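Local coordinates for protein manganese-dependent ADP-ribose/CDP-alcohol diphosphatase (Danio rerio, PDB 2NXF) that probably hydrolyses ADP-ribose and CDP-alcohols such as CDP-choline at a dinuclear metal centre, releasing AMP or CMP, at residues A[12-17]-A[77-82]; A[287-290]-A[294-297]; A[143-148]-A[210-215]; A[199-204]-A[225-230]; A[279-284]-A[315-320]. All coordinates share one frame; numbering follows the deposited sequence.

Contact 1. Residues A[12-17]-A[77-82]. With ZN (zinc ion), chain B; PO4 (phosphate ion), chain F.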
# COMPACT_ATOMS: atom_id res chain seq x y z
N ALA A 12 7.70 1.39 1.26
CA ALA A 12 6.87 0.82 0.18
C ALA A 12 7.71 0.07 -0.83
O ALA A 12 8.83 0.49 -1.15
CB ALA A 12 6.11 1.94 -0.53
N ASP A 13 7.15 -1.02 -1.34
CA ASP A 13 7.63 -1.65 -2.60
C ASP A 13 9.09 -2.07 -2.49
O ASP A 13 9.91 -1.74 -3.37
CB ASP A 13 7.37 -0.74 -3.82
CG ASP A 13 5.87 -0.55 -4.09
OD1 ASP A 13 5.32 -1.29 -4.89
OD2 ASP A 13 5.23 0.28 -3.41
N VAL A 14 9.41 -2.78 -1.42
CA VAL A 14 10.76 -3.37 -1.25
C VAL A 14 11.04 -4.30 -2.46
O VAL A 14 12.07 -4.18 -3.13
CB VAL A 14 10.88 -4.13 0.09
CG1 VAL A 14 12.25 -4.84 0.20
CG2 VAL A 14 10.68 -3.18 1.29
N GLN A 15 10.10 -5.20 -2.74
CA GLN A 15 10.14 -6.07 -3.93
C GLN A 15 11.45 -6.84 -4.05
O GLN A 15 12.02 -6.96 -5.13
CB GLN A 15 9.82 -5.28 -5.22
CG GLN A 15 8.37 -5.51 -5.61
CD GLN A 15 7.84 -4.52 -6.61
OE1 GLN A 15 7.22 -3.50 -6.24
NE2 GLN A 15 8.05 -4.80 -7.89
N TYR A 16 11.90 -7.36 -2.92
CA TYR A 16 13.16 -8.13 -2.86
C TYR A 16 13.09 -9.37 -3.74
O TYR A 16 12.05 -10.01 -3.84
CB TYR A 16 13.46 -8.55 -1.41
CG TYR A 16 14.62 -9.50 -1.35
CD1 TYR A 16 15.92 -9.05 -1.58
CD2 TYR A 16 14.42 -10.87 -1.13
CE1 TYR A 16 17.00 -9.93 -1.54
CE2 TYR A 16 15.49 -11.75 -1.11
CZ TYR A 16 16.78 -11.27 -1.33
OH TYR A 16 17.86 -12.13 -1.33
N ALA A 17 14.21 -9.69 -4.39
CA ALA A 17 14.43 -10.99 -5.03
C ALA A 17 15.91 -11.21 -5.15
O ALA A 17 16.67 -10.26 -5.35
CB ALA A 17 13.74 -11.05 -6.41
N ASP A 77 11.14 -15.09 3.64
CA ASP A 77 11.92 -15.33 4.86
C ASP A 77 12.99 -14.26 5.02
O ASP A 77 13.24 -13.76 6.12
CB ASP A 77 12.59 -16.70 4.81
CG ASP A 77 11.64 -17.86 5.13
OD1 ASP A 77 10.49 -17.62 5.57
OD2 ASP A 77 12.06 -19.02 4.95
N THR A 78 13.62 -13.91 3.90
CA THR A 78 14.69 -12.94 3.90
C THR A 78 14.23 -11.57 4.40
O THR A 78 14.86 -10.99 5.29
CB THR A 78 15.35 -12.83 2.50
OG1 THR A 78 16.02 -14.07 2.23
CG2 THR A 78 16.38 -11.68 2.48
N VAL A 79 13.12 -11.08 3.85
CA VAL A 79 12.62 -9.77 4.24
C VAL A 79 12.02 -9.78 5.64
O VAL A 79 12.13 -8.78 6.36
CB VAL A 79 11.62 -9.15 3.21
CG1 VAL A 79 12.32 -8.92 1.86
CG2 VAL A 79 10.37 -10.01 3.05
N MSE A 80 11.40 -10.89 6.03
CA MSE A 80 10.84 -11.02 7.38
C MSE A 80 11.95 -10.98 8.43
O MSE A 80 11.79 -10.37 9.49
CB MSE A 80 9.97 -12.28 7.55
CG MSE A 80 8.65 -12.27 6.76
SE MSE A 80 7.48 -10.68 7.08
CE MSE A 80 7.61 -10.56 8.91
N ALA A 81 13.09 -11.62 8.12
CA ALA A 81 14.24 -11.60 9.03
C ALA A 81 14.76 -10.18 9.24
O ALA A 81 15.16 -9.83 10.36
CB ALA A 81 15.34 -12.51 8.52
N GLU A 82 14.77 -9.37 8.18
CA GLU A 82 15.19 -7.96 8.33
C GLU A 82 14.21 -7.18 9.18
O GLU A 82 14.62 -6.42 10.05
CB GLU A 82 15.38 -7.27 6.97
CG GLU A 82 16.44 -7.94 6.07
CD GLU A 82 17.84 -7.90 6.65
OE1 GLU A 82 18.14 -7.04 7.51
OE2 GLU A 82 18.67 -8.76 6.24
ZN ZN B . 5.69 -2.31 -6.66
P PO4 F . 4.72 -3.05 -9.75
O1 PO4 F . 4.73 -1.70 -10.43
O2 PO4 F . 5.10 -4.12 -10.76
O3 PO4 F . 5.79 -3.15 -8.67
O4 PO4 F . 3.39 -3.33 -9.12
O HOH W 1 16.84 -14.77 -0.25
O HOH W 2 3.95 -1.37 -7.50

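Contact 2. Residues A[287-290]-A[294-297]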
# COMPACT_ATOMS: atom_id res chain seq x y z
N ILE A 287 12.25 -0.51 -4.48
CA ILE A 287 12.78 -1.31 -5.60
C ILE A 287 13.44 -0.48 -6.71
O ILE A 287 14.39 -0.93 -7.33
CB ILE A 287 11.73 -2.27 -6.17
CG1 ILE A 287 12.33 -3.23 -7.21
CG2 ILE A 287 10.52 -1.51 -6.75
CD1 ILE A 287 13.41 -4.16 -6.64
N GLU A 288 12.94 0.74 -6.95
CA GLU A 288 13.54 1.55 -8.02
C GLU A 288 14.56 2.56 -7.50
O GLU A 288 14.98 3.46 -8.22
CB GLU A 288 12.46 2.21 -8.88
CG GLU A 288 11.77 1.15 -9.75
CD GLU A 288 10.62 1.67 -10.58
OE1 GLU A 288 10.44 2.90 -10.67
OE2 GLU A 288 9.91 0.82 -11.16
N THR A 289 14.95 2.38 -6.24
CA THR A 289 15.95 3.23 -5.56
C THR A 289 17.37 2.60 -5.64
O THR A 289 17.55 1.49 -5.13
CB THR A 289 15.57 3.47 -4.13
OG1 THR A 289 14.22 3.94 -4.07
CG2 THR A 289 16.52 4.49 -3.48
N PRO A 290 18.35 3.29 -6.25
CA PRO A 290 19.70 2.70 -6.30
C PRO A 290 20.40 2.74 -4.95
O PRO A 290 19.97 3.47 -4.05
CB PRO A 290 20.44 3.58 -7.33
CG PRO A 290 19.75 4.89 -7.24
CD PRO A 290 18.30 4.58 -6.97
N HIS A 294 17.92 6.34 -1.19
CA HIS A 294 17.11 5.66 -0.18
C HIS A 294 15.66 5.98 -0.46
O HIS A 294 15.37 6.83 -1.30
CB HIS A 294 17.43 6.15 1.24
CG HIS A 294 17.51 5.05 2.26
ND1 HIS A 294 16.65 3.97 2.27
CD2 HIS A 294 18.36 4.86 3.30
CE1 HIS A 294 16.96 3.17 3.27
NE2 HIS A 294 17.99 3.70 3.92
N ALA A 295 14.77 5.26 0.21
CA ALA A 295 13.33 5.58 0.19
C ALA A 295 12.60 4.95 1.36
O ALA A 295 12.17 3.80 1.30
CB ALA A 295 12.68 5.10 -1.13
N PHE A 296 12.49 5.71 2.44
CA PHE A 296 11.62 5.30 3.53
C PHE A 296 11.34 6.54 4.36
O PHE A 296 11.87 7.62 4.08
CB PHE A 296 12.24 4.17 4.38
CG PHE A 296 13.30 4.62 5.35
CD1 PHE A 296 13.02 4.78 6.72
CD2 PHE A 296 14.60 4.88 4.91
CE1 PHE A 296 14.02 5.21 7.63
CE2 PHE A 296 15.61 5.29 5.82
CZ PHE A 296 15.32 5.46 7.17
N ALA A 297 10.49 6.40 5.36
CA ALA A 297 10.20 7.54 6.21
C ALA A 297 9.90 7.10 7.64
O ALA A 297 9.68 5.90 7.92
CB ALA A 297 9.01 8.31 5.64

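Contact 3. Residues A[143-148]-A[210-215]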
# COMPACT_ATOMS: atom_id res chain seq x y z
N ARG A 143 -6.53 6.58 14.62
CA ARG A 143 -7.00 5.29 14.13
C ARG A 143 -6.29 4.98 12.83
O ARG A 143 -6.11 5.88 12.01
CB ARG A 143 -8.52 5.29 13.94
CG ARG A 143 -9.04 3.85 13.65
CD ARG A 143 -10.47 3.69 13.99
NE ARG A 143 -10.71 4.02 15.39
CZ ARG A 143 -10.67 3.14 16.39
NH1 ARG A 143 -10.43 1.84 16.16
NH2 ARG A 143 -10.88 3.55 17.62
N PHE A 144 -5.83 3.73 12.68
CA PHE A 144 -5.22 3.24 11.43
C PHE A 144 -6.20 2.32 10.75
O PHE A 144 -6.84 1.48 11.41
CB PHE A 144 -3.95 2.41 11.72
CG PHE A 144 -2.71 3.23 12.00
CD1 PHE A 144 -2.78 4.56 12.36
CD2 PHE A 144 -1.45 2.62 11.93
CE1 PHE A 144 -1.58 5.30 12.63
CE2 PHE A 144 -0.28 3.34 12.20
CZ PHE A 144 -0.35 4.67 12.54
N VAL A 145 -6.29 2.43 9.42
CA VAL A 145 -7.15 1.55 8.64
C VAL A 145 -6.28 1.02 7.50
O VAL A 145 -5.65 1.81 6.78
CB VAL A 145 -8.36 2.32 8.04
CG1 VAL A 145 -9.23 1.38 7.18
CG2 VAL A 145 -9.21 2.98 9.15
N LEU A 146 -6.21 -0.30 7.35
CA LEU A 146 -5.48 -0.91 6.24
C LEU A 146 -6.52 -1.49 5.31
O LEU A 146 -7.39 -2.25 5.76
CB LEU A 146 -4.56 -2.05 6.72
CG LEU A 146 -3.11 -1.68 7.06
CD1 LEU A 146 -3.10 -0.92 8.38
CD2 LEU A 146 -2.23 -2.95 7.14
N LEU A 147 -6.42 -1.11 4.03
CA LEU A 147 -7.39 -1.54 3.02
C LEU A 147 -6.80 -2.59 2.09
O LEU A 147 -5.56 -2.72 1.98
CB LEU A 147 -7.83 -0.34 2.18
CG LEU A 147 -8.50 0.84 2.90
CD1 LEU A 147 -8.90 1.91 1.89
CD2 LEU A 147 -9.70 0.34 3.72
N ASP A 148 -7.71 -3.32 1.44
CA ASP A 148 -7.40 -4.41 0.52
C ASP A 148 -7.76 -3.93 -0.91
O ASP A 148 -8.91 -4.05 -1.36
CB ASP A 148 -8.27 -5.63 0.92
CG ASP A 148 -7.99 -6.88 0.08
OD1 ASP A 148 -7.20 -6.84 -0.90
OD2 ASP A 148 -8.59 -7.91 0.44
N ASP A 210 -16.55 3.46 5.27
CA ASP A 210 -17.45 4.59 5.54
C ASP A 210 -17.97 4.58 6.99
O ASP A 210 -18.05 5.63 7.63
CB ASP A 210 -18.61 4.60 4.54
CG ASP A 210 -19.48 5.80 4.70
OD1 ASP A 210 -19.00 6.94 4.49
OD2 ASP A 210 -20.65 5.63 5.08
N ALA A 211 -18.29 3.39 7.49
CA ALA A 211 -18.77 3.23 8.88
C ALA A 211 -17.68 3.56 9.89
O ALA A 211 -17.93 4.28 10.87
CB ALA A 211 -19.28 1.80 9.11
N VAL A 212 -16.48 3.04 9.65
CA VAL A 212 -15.30 3.34 10.50
C VAL A 212 -15.12 4.86 10.59
O VAL A 212 -14.98 5.43 11.68
CB VAL A 212 -14.03 2.63 9.98
CG1 VAL A 212 -12.79 3.08 10.76
CG2 VAL A 212 -14.20 1.11 10.12
N LEU A 213 -15.18 5.52 9.43
CA LEU A 213 -14.98 6.97 9.41
C LEU A 213 -16.07 7.79 10.09
O LEU A 213 -15.78 8.82 10.71
CB LEU A 213 -14.75 7.45 7.97
CG LEU A 213 -13.49 6.86 7.30
CD1 LEU A 213 -13.37 7.36 5.86
CD2 LEU A 213 -12.17 7.13 8.08
N THR A 214 -17.32 7.34 9.99
CA THR A 214 -18.44 7.97 10.69
C THR A 214 -18.19 7.93 12.20
O THR A 214 -18.33 8.93 12.90
CB THR A 214 -19.77 7.28 10.33
OG1 THR A 214 -20.07 7.52 8.94
CG2 THR A 214 -20.92 7.79 11.22
N LEU A 215 -17.77 6.77 12.69
CA LEU A 215 -17.52 6.62 14.11
C LEU A 215 -16.32 7.48 14.52
O LEU A 215 -16.39 8.18 15.54
CB LEU A 215 -17.36 5.16 14.49
CG LEU A 215 -18.62 4.27 14.31
CD1 LEU A 215 -18.37 3.04 15.14
CD2 LEU A 215 -19.92 4.93 14.74

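Contact 4. Residues A[199-204]-A[225-230]. With ZN (zinc ion), chain C.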
# COMPACT_ATOMS: atom_id res chain seq x y z
N GLY A 199 -6.59 -3.10 -9.05
CA GLY A 199 -7.76 -3.71 -8.46
C GLY A 199 -8.61 -2.62 -7.86
O GLY A 199 -8.29 -1.44 -7.94
N GLY A 200 -9.71 -3.05 -7.25
CA GLY A 200 -10.60 -2.12 -6.59
C GLY A 200 -11.12 -2.61 -5.25
O GLY A 200 -10.78 -3.71 -4.78
N PHE A 201 -12.00 -1.79 -4.68
CA PHE A 201 -12.55 -2.04 -3.34
C PHE A 201 -14.03 -2.41 -3.48
O PHE A 201 -14.81 -1.67 -4.10
CB PHE A 201 -12.40 -0.77 -2.49
CG PHE A 201 -10.98 -0.22 -2.47
CD1 PHE A 201 -10.06 -0.65 -1.50
CD2 PHE A 201 -10.57 0.73 -3.41
CE1 PHE A 201 -8.74 -0.15 -1.47
CE2 PHE A 201 -9.24 1.24 -3.41
CZ PHE A 201 -8.32 0.81 -2.42
N SER A 202 -14.42 -3.55 -2.90
CA SER A 202 -15.82 -3.98 -2.99
C SER A 202 -16.76 -3.02 -2.25
O SER A 202 -16.32 -2.28 -1.35
CB SER A 202 -16.01 -5.42 -2.46
OG SER A 202 -15.92 -5.46 -1.04
N GLU A 203 -18.04 -3.05 -2.63
CA GLU A 203 -19.06 -2.28 -1.95
C GLU A 203 -19.03 -2.63 -0.45
O GLU A 203 -19.18 -1.74 0.42
CB GLU A 203 -20.43 -2.57 -2.58
CG GLU A 203 -21.58 -1.91 -1.88
CD GLU A 203 -22.91 -2.37 -2.47
OE1 GLU A 203 -23.27 -3.56 -2.28
OE2 GLU A 203 -23.59 -1.56 -3.12
N GLN A 204 -18.83 -3.91 -0.13
CA GLN A 204 -18.80 -4.33 1.27
C GLN A 204 -17.65 -3.64 2.00
O GLN A 204 -17.81 -3.12 3.14
CB GLN A 204 -18.67 -5.85 1.38
CG GLN A 204 -18.59 -6.34 2.82
CD GLN A 204 -18.60 -7.86 2.95
OE1 GLN A 204 -18.40 -8.59 1.97
NE2 GLN A 204 -18.84 -8.33 4.15
N ILE A 225 -5.17 6.14 6.61
CA ILE A 225 -5.64 5.03 5.79
C ILE A 225 -4.51 4.58 4.89
O ILE A 225 -3.83 5.43 4.29
CB ILE A 225 -6.86 5.48 4.96
CG1 ILE A 225 -7.97 5.96 5.92
CG2 ILE A 225 -7.40 4.32 4.08
CD1 ILE A 225 -9.07 6.69 5.19
N PHE A 226 -4.32 3.27 4.80
CA PHE A 226 -3.18 2.70 4.08
C PHE A 226 -3.72 1.74 3.03
O PHE A 226 -4.62 0.94 3.33
CB PHE A 226 -2.27 1.92 5.03
CG PHE A 226 -1.68 2.76 6.13
CD1 PHE A 226 -0.46 3.39 5.97
CD2 PHE A 226 -2.39 2.95 7.34
CE1 PHE A 226 0.08 4.17 7.01
CE2 PHE A 226 -1.84 3.74 8.36
CZ PHE A 226 -0.62 4.34 8.19
N SER A 227 -3.20 1.83 1.82
CA SER A 227 -3.68 0.99 0.71
C SER A 227 -2.50 0.73 -0.22
O SER A 227 -1.66 1.61 -0.38
CB SER A 227 -4.77 1.77 -0.04
OG SER A 227 -5.07 1.20 -1.31
N HIS A 228 -2.42 -0.43 -0.88
CA HIS A 228 -1.29 -0.56 -1.80
C HIS A 228 -1.46 0.48 -2.92
O HIS A 228 -0.48 1.11 -3.36
CB HIS A 228 -1.19 -1.95 -2.44
CG HIS A 228 0.02 -2.10 -3.29
ND1 HIS A 228 1.30 -1.97 -2.79
CD2 HIS A 228 0.15 -2.34 -4.62
CE1 HIS A 228 2.17 -2.15 -3.77
NE2 HIS A 228 1.50 -2.37 -4.89
N LEU A 229 -2.70 0.65 -3.37
CA LEU A 229 -3.00 1.52 -4.50
C LEU A 229 -3.44 2.92 -4.09
O LEU A 229 -4.29 3.08 -3.19
CB LEU A 229 -4.14 0.92 -5.36
CG LEU A 229 -3.84 -0.43 -6.02
CD1 LEU A 229 -5.07 -0.91 -6.84
CD2 LEU A 229 -2.61 -0.36 -6.88
N PRO A 230 -2.90 3.94 -4.78
CA PRO A 230 -3.38 5.32 -4.60
C PRO A 230 -4.78 5.50 -5.20
O PRO A 230 -5.20 4.72 -6.08
CB PRO A 230 -2.36 6.15 -5.37
CG PRO A 230 -1.81 5.23 -6.41
CD PRO A 230 -1.78 3.87 -5.74
ZN ZN C . 2.40 -2.72 -6.87
O HOH W 2 3.95 -1.37 -7.50

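Contact 5. Residues A[279-284]-A[315-320]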
# COMPACT_ATOMS: atom_id res chain seq x y z
N GLN A 279 -4.73 14.76 3.12
CA GLN A 279 -3.46 14.63 2.43
C GLN A 279 -3.35 13.25 1.80
O GLN A 279 -3.59 12.25 2.48
CB GLN A 279 -2.34 14.83 3.45
CG GLN A 279 -0.97 14.58 2.94
CD GLN A 279 -0.42 15.76 2.18
OE1 GLN A 279 -0.37 16.88 2.72
NE2 GLN A 279 -0.00 15.53 0.93
N HIS A 280 -2.98 13.19 0.53
CA HIS A 280 -2.65 11.92 -0.12
C HIS A 280 -1.16 11.82 -0.28
O HIS A 280 -0.52 12.78 -0.74
CB HIS A 280 -3.38 11.79 -1.46
CG HIS A 280 -4.86 11.66 -1.29
ND1 HIS A 280 -5.51 10.46 -1.39
CD2 HIS A 280 -5.80 12.57 -0.91
CE1 HIS A 280 -6.79 10.63 -1.12
NE2 HIS A 280 -7.00 11.90 -0.84
N ILE A 281 -0.60 10.68 0.13
CA ILE A 281 0.83 10.46 0.03
C ILE A 281 1.06 9.13 -0.68
O ILE A 281 0.54 8.09 -0.25
CB ILE A 281 1.50 10.38 1.43
CG1 ILE A 281 1.18 11.64 2.25
CG2 ILE A 281 3.03 10.18 1.31
CD1 ILE A 281 1.45 11.46 3.75
N THR A 282 1.82 9.16 -1.76
CA THR A 282 2.23 7.94 -2.44
C THR A 282 3.74 7.80 -2.25
O THR A 282 4.49 8.62 -2.76
CB THR A 282 1.86 7.95 -3.94
OG1 THR A 282 0.45 8.22 -4.06
CG2 THR A 282 2.20 6.59 -4.62
N LEU A 283 4.15 6.80 -1.49
CA LEU A 283 5.55 6.64 -1.15
C LEU A 283 6.37 6.14 -2.32
O LEU A 283 5.98 5.19 -3.02
CB LEU A 283 5.70 5.65 0.01
CG LEU A 283 5.18 6.12 1.36
CD1 LEU A 283 5.18 4.93 2.32
CD2 LEU A 283 6.06 7.27 1.90
N GLU A 284 7.51 6.80 -2.54
CA GLU A 284 8.52 6.34 -3.51
C GLU A 284 8.92 4.91 -3.20
O GLU A 284 9.02 4.54 -2.02
CB GLU A 284 9.74 7.26 -3.45
CG GLU A 284 9.49 8.68 -4.04
CD GLU A 284 8.73 9.66 -3.13
OE1 GLU A 284 8.43 9.37 -1.96
OE2 GLU A 284 8.40 10.77 -3.61
N GLU A 315 10.58 13.01 0.24
CA GLU A 315 10.72 14.34 0.86
C GLU A 315 9.90 14.42 2.14
O GLU A 315 8.87 13.75 2.27
CB GLU A 315 10.26 15.44 -0.10
CG GLU A 315 11.29 15.83 -1.17
CD GLU A 315 12.49 16.62 -0.63
OE1 GLU A 315 12.33 17.81 -0.22
OE2 GLU A 315 13.60 16.03 -0.64
N ASP A 316 10.35 15.26 3.08
CA ASP A 316 9.58 15.49 4.32
C ASP A 316 8.21 16.09 3.97
O ASP A 316 8.04 16.71 2.91
CB ASP A 316 10.27 16.52 5.24
CG ASP A 316 11.57 16.03 5.84
OD1 ASP A 316 11.97 14.86 5.65
OD2 ASP A 316 12.22 16.87 6.52
N LEU A 317 7.28 15.98 4.91
CA LEU A 317 5.96 16.57 4.75
C LEU A 317 5.40 16.83 6.13
O LEU A 317 5.59 16.02 7.04
CB LEU A 317 5.06 15.58 4.01
CG LEU A 317 3.69 15.97 3.49
CD1 LEU A 317 3.69 17.28 2.71
CD2 LEU A 317 3.21 14.83 2.61
N THR A 318 4.71 17.96 6.28
CA THR A 318 3.99 18.26 7.52
C THR A 318 2.52 18.48 7.18
O THR A 318 2.19 19.22 6.25
CB THR A 318 4.59 19.49 8.26
OG1 THR A 318 5.96 19.22 8.60
CG2 THR A 318 3.81 19.81 9.54
N ILE A 319 1.63 17.82 7.92
CA ILE A 319 0.20 18.09 7.81
C ILE A 319 -0.26 18.77 9.09
O ILE A 319 -0.18 18.18 10.16
CB ILE A 319 -0.65 16.81 7.64
CG1 ILE A 319 -0.07 15.87 6.58
CG2 ILE A 319 -2.14 17.20 7.38
CD1 ILE A 319 -0.59 14.43 6.72
N THR A 320 -0.73 20.00 8.97
CA THR A 320 -1.31 20.71 10.11
C THR A 320 -2.78 20.29 10.21
O THR A 320 -3.48 20.21 9.19
CB THR A 320 -1.13 22.23 9.96
OG1 THR A 320 0.25 22.52 9.69
CG2 THR A 320 -1.57 22.94 11.23
O HOH W 3 9.17 12.95 -2.29

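Contact 1. Residues A[12-17]-A[77-82]
Tyr16 lies against Thr78 and Val79 of helix 72-84. Its CB is 3.5 Å from Val79 CG1, and that methyl approaches the ring obliquely. Thr78 CG2 sits over one ring face in a CH-pi contact, 4.1 Å from the Tyr16 ring centroid and 27° off the normal. The Tyr16 and Thr78 side chains cross at about a right angle. Tyr16 CG stands opposite its backbone N (chi1 172°), which carries the ring across to the helix. A water at the ring edge, in the ring plane, bridges Tyr16 OH at 3.0 Å and Thr78 OG1 at 2.7 Å. Thr78 OG1 also bonds the carbonyl of Arg74, which helps fix its rotation. Replacing Tyr16 by an alanine would probably leave Thr78 CG2 without its ring and the water without one of its two mates here. Val14 CG1 adds a looser touch to Val79 CG1 at 4.4 Å. Ser36 of helix 35-49 packs on both Val14 and Tyr16.

Asp13 and Gln15, which flank Val14, serve the metal. Asp13 OD1 binds zinc at 2.1 Å and Gln15 OE1 binds it at 2.0 Å; Asp60, His267, a water and phosphate O3 complete the site. Gln15 NE2 bonds Asp63 OD1, and makes a weak bond to phosphate O3. The phosphate probably comes from the crystallisation liquor. This is the first metal-binding loop of the calcineurin-like metallophosphoesterase fold, just after strand 6-11, with Gln15 at the position of the histidine in the common Asp-X-His motif.

Contact 2. Residues A[287-290]-A[294-297]
The backbones of Thr289 and His294 draw together to 6.0 Å, CA of Thr289 to CA of His294, where the chain returns from a short excursion into strand 295-301. Thr289 carries the contact with both branches. Its CG2 butts against the backbone of His294, 3.3 Å from His294 N and 3.4 Å from His294 O. Its OG1 is 3.5 Å from Ala295 CB. With chi1 at -52° the hydroxyl lies beside the backbone N and CG2 lies opposite that N, pointing the methyl at His294. OG1 bonds the Gly285 carbonyl and Arg313 NH1.

The imidazole of His294 is held at both nitrogens. Ala295 N donates to His294 ND1 at 3.1 Å, nearly in the ring plane, and His294 NE2 bonds Asp42 OD2. Phe296 turns its edge to one face of this imidazole, with Phe296 CD2 3.3 Å above the plane. Glu288 OE2 bonds ND1 of the zinc ligand His267 and also forms a salt bridge with Arg31, so this loop supplies a second-shell residue to the metal site.

Helix 35-49 runs alongside: Leu39 touches Thr289 and His294, and Ala43 touches Phe296. Strand 295-301 lies between strands 6-11 and 305-312, with Ala297 pairing to Leu10 and Phe296 to Arg311.

Contact 3. Residues A[143-148]-A[210-215]
Val145 and Val212 join a strand to a helix in the layered alpha/beta fold of calcineurin-like metallophosphoesterases. Strand 142-146 and its parallel neighbour 222-227 are linked by a beta-alpha-beta crossover, and helix 203-219 is the last helix of that connection.

The apolar part is small. Val145 CG2 and Val212 CG1 reach toward each other tip to tip, 3.9 Å apart. Trp208, one turn before Val212, also packs on Val145 and on Leu147. Leu213 leans toward the sheet and touches Val223. Arg143, Val145 and Leu147 thus face the helix. Phe144 points to the other side of the sheet, where its ring meets Phe8 edge-to-face.

Charged groups form a second set. Arg143 NH1 makes a salt bridge to Glu135 and Arg143 NE makes another to Glu221. These hold the guanidinium beside the sheet and leave the arginine's aliphatic part to the helix.

Backbone bonds form the third. Arg143 and Val145 pair with strand 222-227, Val145 through Leu224 and Phe226. Within the helix, Thr214 N bonds Asp210 O at 3.0 Å. At the far end, Gln205 OE1 takes a bond from Asp148 N.

Val212 CG1 stands anti to its backbone N (chi1 173°). The same methyl also meets Arg143 CD at 4.0 Å, at the bend of the arginine chain (chi3 -57°).

Contact 4. Residues A[199-204]-A[225-230]
Phe201 holds CG beside its own backbone N (chi1 -52°) and Ser227 holds OG beside its carbonyl carbon (chi1 166°), so the far end of the ring comes to the hydroxyl. Phe201 CZ is 3.5 Å from Ser227 OG, which lies at the ring edge and near its plane. The hydroxyl is already engaged: Ser227 OG donates to Leu229 O at 2.8 Å, on a lone pair and in the carbonyl plane. That bond ties Ser227 to the residue after His228.

Leu229 reaches back to Gly199. Its CD1 is 3.4 Å from Gly199 O and 3.5 Å from Gly199 N, so the methyl rests on bare backbone. Leu229 also touches His265. Further on, Ser202 is the N-cap of helix 203-219, and its OG bonds Gln205 N.

Between Ser227 and Leu229, His228 NE2 binds zinc at 2.2 Å, with Asp60, Asn96 and His265 as the other protein ligands. His228 ND1 bonds the Leu58 carbonyl, which fixes the ring's rotation. Across the contact, carbon atoms rest on polar atoms: a ring edge on a hydroxyl and a methyl on a peptide. This is consistent with a second-shell role, in which Ser227 and Leu229 probably help shape the turn that presents His228.

Contact 5. Residues A[279-284]-A[315-320]
Gln279 lies against Ile319 and Leu317, where strands of two different sheets face each other. Strands 279-282 and 317-320 run nearly antiparallel, at 159°, with axes 9.6 Å apart. Gln279 CB is 3.7 Å from Ile319 CD1, and its CG stays beside that methyl at 3.8 Å. The chain then bends at chi2 (82°), which swings the amide from Ile319 toward Leu317. The amide carbon CD and NE2 both meet Leu317 CD2, with Gln279 NE2 at 3.7 Å from it. OE1 comes near Ile319 CG1 and Leu317 CD1. NE2 also donates to His280 O at 3.3 Å, along a fairly straight path (166°) but from well above the carbonyl plane. Cutting Gln279 back to an alanine would keep CB on Ile319 but would probably open a gap beside Leu317 and leave the His280 carbonyl without this donor.

Ile281 CG1 meets Leu317 CD2 tip to tip at 3.8 Å. At the far end a water links the strands' flanks, donating to Glu284 OE2 at 2.7 Å and accepting from Glu315 N at 2.9 Å. Ile281, Leu317 and Ile319 make this part of the seam between the two sheets largely apolar. The amide of Gln279 is folded so that it bonds backbone of its own strand.

Contacts 1 and 4 meet at the dinuclear centre. They bind different zincs, and one water belongs to both, 2.1 Å from each zinc. Asp13 OD1 of contact 1 is 3.5 Å from His228 CE1 of contact 4. Contact 2 adjoins the first zinc site, with Ile287 N 2.9 Å from Asp13 O. Contacts 3 and 4 share helix 203-219 and neighbouring strands; Val145 O is 2.8 Å from Phe226 N. Contact 5 joins the two sheets and encloses contact 2 along the chain. It touches contact 1 where Leu283 CB is 3.8 Å from Ala12 CB. Contacts 1 and 3 lie on opposite sides of the chain's centre, their own centres about 27 Å apart.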